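Local atomic coordinates of N-acetylneuraminate epimerase (Escherichia coli, PDB entry 2UVK), a protein that converts the alpha anomer of N-acetylneuraminic acid to the beta anomer, speeding the mutarotation of this sialic acid in the bacterial periplasm. Residues F51-A59 with Y69-N77. Residues are numbered along the deposited sequence; the frame is centred on the assembly and turned at random.
Sequences FPGGPRDQA and YVFGGIGKN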
loop_
_atom_site.group_PDB
_atom_site.type_symbol
_atom_site.label_atom_id
_atom_site.label_comp_id
_atom_site.label_asym_id
_atom_site.label_seq_id
_atom_site.Cartn_x
_atom_site.Cartn_y
_atom_site.Cartn_z
ATOM N N PHE B 51 -21.004 -11.365 -13.356
ATOM C CA PHE B 51 -20.190 -10.842 -12.266
ATOM C C PHE B 51 -20.844 -9.584 -11.704
ATOM O O PHE B 51 -21.113 -8.665 -12.464
ATOM C CB PHE B 51 -18.788 -10.548 -12.805
ATOM C CG PHE B 51 -17.796 -10.155 -11.749
ATOM C CD1 PHE B 51 -17.300 -11.081 -10.857
ATOM C CD2 PHE B 51 -17.353 -8.837 -11.646
ATOM C CE1 PHE B 51 -16.377 -10.696 -9.887
ATOM C CE2 PHE B 51 -16.440 -8.480 -10.689
ATOM C CZ PHE B 51 -15.955 -9.397 -9.829
ATOM N N PRO B 52 -21.103 -9.543 -10.390
ATOM C CA PRO B 52 -21.807 -8.423 -9.809
ATOM C C PRO B 52 -20.964 -7.190 -9.481
ATOM O O PRO B 52 -21.516 -6.174 -9.052
ATOM C CB PRO B 52 -22.349 -9.025 -8.512
ATOM C CG PRO B 52 -21.387 -9.984 -8.123
ATOM C CD PRO B 52 -20.888 -10.588 -9.375
ATOM N N GLY B 53 -19.646 -7.279 -9.648
ATOM C CA GLY B 53 -18.758 -6.148 -9.284
ATOM C C GLY B 53 -18.385 -5.201 -10.414
ATOM O O GLY B 53 -17.444 -4.364 -10.277
ATOM N N GLY B 54 -19.104 -5.292 -11.530
ATOM C CA GLY B 54 -18.810 -4.533 -12.714
ATOM C C GLY B 54 -17.662 -5.084 -13.525
ATOM O O GLY B 54 -16.963 -5.993 -13.061
ATOM N N PRO B 55 -17.448 -4.560 -14.741
ATOM C CA PRO B 55 -16.333 -5.002 -15.567
ATOM C C PRO B 55 -14.995 -4.811 -14.875
ATOM O O PRO B 55 -14.826 -3.844 -14.152
ATOM C CB PRO B 55 -16.418 -4.097 -16.781
ATOM C CG PRO B 55 -17.919 -3.720 -16.851
ATOM C CD PRO B 55 -18.285 -3.558 -15.442
ATOM N N ARG B 56 -14.076 -5.752 -15.105
ATOM C CA ARG B 56 -12.722 -5.708 -14.513
ATOM C C ARG B 56 -11.718 -6.110 -15.557
ATOM O O ARG B 56 -11.859 -7.193 -16.158
ATOM C CB ARG B 56 -12.557 -6.682 -13.338
ATOM C CG ARG B 56 -13.536 -6.519 -12.192
ATOM C CD ARG B 56 -13.457 -5.187 -11.443
ATOM N NE ARG B 56 -14.469 -5.073 -10.388
ATOM C CZ ARG B 56 -14.363 -5.514 -9.141
ATOM N NH1 ARG B 56 -13.264 -6.141 -8.732
ATOM N NH2 ARG B 56 -15.341 -5.320 -8.259
ATOM N N ASP B 57 -10.707 -5.267 -15.781
ATOM C CA ASP B 57 -9.518 -5.651 -16.552
ATOM C C ASP B 57 -8.412 -6.025 -15.580
ATOM O O ASP B 57 -8.279 -5.449 -14.521
ATOM C CB ASP B 57 -9.019 -4.488 -17.412
ATOM C CG ASP B 57 -9.836 -4.249 -18.651
ATOM O OD1 ASP B 57 -10.664 -5.085 -19.074
ATOM O OD2 ASP B 57 -9.623 -3.151 -19.242
ATOM N N GLN B 58 -7.644 -7.049 -15.930
ATOM C CA GLN B 58 -6.503 -7.414 -15.095
ATOM C C GLN B 58 -6.874 -7.932 -13.696
ATOM O O GLN B 58 -6.089 -7.843 -12.743
ATOM C CB GLN B 58 -5.460 -6.279 -15.005
ATOM C CG GLN B 58 -4.900 -5.876 -16.365
ATOM C CD GLN B 58 -3.752 -4.919 -16.265
ATOM O OE1 GLN B 58 -2.778 -5.191 -15.581
ATOM N NE2 GLN B 58 -3.874 -3.771 -16.909
ATOM N N ALA B 59 -8.072 -8.509 -13.558
ATOM C CA ALA B 59 -8.390 -9.314 -12.375
ATOM C C ALA B 59 -7.642 -10.643 -12.406
ATOM O O ALA B 59 -7.074 -11.051 -13.426
ATOM C CB ALA B 59 -9.880 -9.577 -12.327
ATOM N N TYR B 69 -12.841 -17.952 -6.859
ATOM C CA TYR B 69 -12.576 -16.628 -6.255
ATOM C C TYR B 69 -11.990 -15.695 -7.302
ATOM O O TYR B 69 -11.118 -16.099 -8.035
ATOM C CB TYR B 69 -11.602 -16.756 -5.082
ATOM C CG TYR B 69 -12.197 -17.587 -3.974
ATOM C CD1 TYR B 69 -12.919 -17.009 -2.962
ATOM C CD2 TYR B 69 -12.093 -18.974 -3.992
ATOM C CE1 TYR B 69 -13.555 -17.789 -1.960
ATOM C CE2 TYR B 69 -12.695 -19.753 -2.993
ATOM C CZ TYR B 69 -13.411 -19.161 -1.977
ATOM O OH TYR B 69 -14.018 -19.946 -0.981
ATOM N N VAL B 70 -12.482 -14.457 -7.339
ATOM C CA VAL B 70 -11.979 -13.411 -8.252
ATOM C C VAL B 70 -11.459 -12.250 -7.399
ATOM O O VAL B 70 -12.129 -11.812 -6.467
ATOM C CB VAL B 70 -13.066 -12.918 -9.237
ATOM C CG1 VAL B 70 -12.550 -11.754 -10.081
ATOM C CG2 VAL B 70 -13.522 -14.074 -10.139
ATOM N N PHE B 71 -10.252 -11.800 -7.732
ATOM C CA PHE B 71 -9.519 -10.789 -6.972
ATOM C C PHE B 71 -9.270 -9.521 -7.818
ATOM O O PHE B 71 -8.627 -9.554 -8.865
ATOM C CB PHE B 71 -8.162 -11.356 -6.541
ATOM C CG PHE B 71 -8.298 -12.587 -5.716
ATOM C CD1 PHE B 71 -8.400 -12.519 -4.343
ATOM C CD2 PHE B 71 -8.289 -13.825 -6.350
ATOM C CE1 PHE B 71 -8.545 -13.695 -3.580
ATOM C CE2 PHE B 71 -8.425 -15.008 -5.597
ATOM C CZ PHE B 71 -8.536 -14.927 -4.228
ATOM N N GLY B 72 -9.756 -8.391 -7.317
ATOM C CA GLY B 72 -9.378 -7.093 -7.843
ATOM C C GLY B 72 -9.702 -6.812 -9.287
ATOM O O GLY B 72 -10.791 -7.150 -9.782
ATOM N N GLY B 73 -8.743 -6.169 -9.958
ATOM C CA GLY B 73 -8.875 -5.683 -11.321
ATOM C C GLY B 73 -9.121 -4.185 -11.383
ATOM O O GLY B 73 -9.232 -3.503 -10.376
ATOM N N ILE B 74 -9.194 -3.721 -12.604
ATOM C CA ILE B 74 -9.395 -2.307 -12.909
ATOM C C ILE B 74 -10.817 -2.117 -13.465
ATOM O O ILE B 74 -11.225 -2.789 -14.396
ATOM C CB ILE B 74 -8.442 -1.857 -14.004
ATOM C CG1 ILE B 74 -6.976 -1.964 -13.543
ATOM C CG2 ILE B 74 -8.731 -0.388 -14.391
ATOM C CD1 ILE B 74 -6.009 -1.923 -14.704
ATOM N N GLY B 75 -11.507 -1.116 -12.945
ATOM C CA GLY B 75 -12.829 -0.778 -13.462
ATOM C C GLY B 75 -13.296 0.520 -12.890
ATOM O O GLY B 75 -12.503 1.257 -12.356
ATOM N N LYS B 76 -14.587 0.763 -12.934
ATOM C CA LYS B 76 -15.135 2.055 -12.555
ATOM C C LYS B 76 -15.611 2.088 -11.117
ATOM O O LYS B 76 -16.343 1.155 -10.650
ATOM C CB LYS B 76 -16.259 2.471 -13.527
ATOM C CG LYS B 76 -15.836 2.571 -14.974
ATOM C CD LYS B 76 -14.673 3.539 -15.194
ATOM C CE LYS B 76 -14.493 3.944 -16.632
ATOM N NZ LYS B 76 -13.535 5.070 -16.712
ATOM N N ASN B 77 -15.252 3.160 -10.408
ATOM C CA ASN B 77 -15.790 3.416 -9.086
ATOM C C ASN B 77 -17.206 4.043 -9.208
ATOM O O ASN B 77 -17.733 4.216 -10.314
ATOM C CB ASN B 77 -14.856 4.263 -8.195
ATOM C CG ASN B 77 -14.632 5.670 -8.717
ATOM O OD1 ASN B 77 -15.380 6.164 -9.545
ATOM N ND2 ASN B 77 -13.571 6.325 -8.233
HETATM O O HOH W 1 -16.086 -1.384 -14.038
#
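Asp57 and Ile74 form a single antiparallel hydrogen-bonded bridge, and Arg56 beside it ties the loop between two blades of the Kelch beta-propeller to the Gly72-Gly73 pair that follows strand 67-71. The bridge closes with Asp57 N to Ile74 O at 2.9 Å and Ile74 N to Asp57 O at 2.7 Å. Two residues away on each segment, a water bridges Pro55 O and Lys76 N.

The Arg56 guanidinium meets two carbonyl oxygens at its edge. The side chain bends at CG (chi2 -63°), folding the head back over its own loop, where NE and NH2 both take Gly53 O side-on, each at 3.1 Å. NH1 reaches across to Gly72 O at 2.9 Å; that oxygen lies nearly in the guanidinium plane, while NH1 stands well above the plane of the Gly72 carbonyl. Phe51 CE2 lies over the centre of one face, 3.9 Å above the guanidinium plane, and NH2 continues into a salt bridge with Asp87. A leucine in place of Arg56 would probably leave the Gly53 and Gly72 carbonyls without these donors and take from Asp87 the positive charge it meets here.

Gly73 is needed for close packing: a CB there would clash with Arg56 CB. On one flank Val70 CG1 meets Phe51 CE1 at 4.0 Å and also touches Ala59 CB. On the other, Ile74 runs alongside Gln58, its CD1 3.6 Å from NE2; the Gln58 side chain is about 7 Å from that of Glu209, the predicted proton acceptor.

Phe85 adds a cation-pi contact to Arg56, and Trp98 meets the Phe51 ring edge-to-face. Strand 67-71 lies between strands 60-64 and 88-92 in its blade, whereas strand 74-76 belongs to a separate two-stranded sheet with strand 82-84.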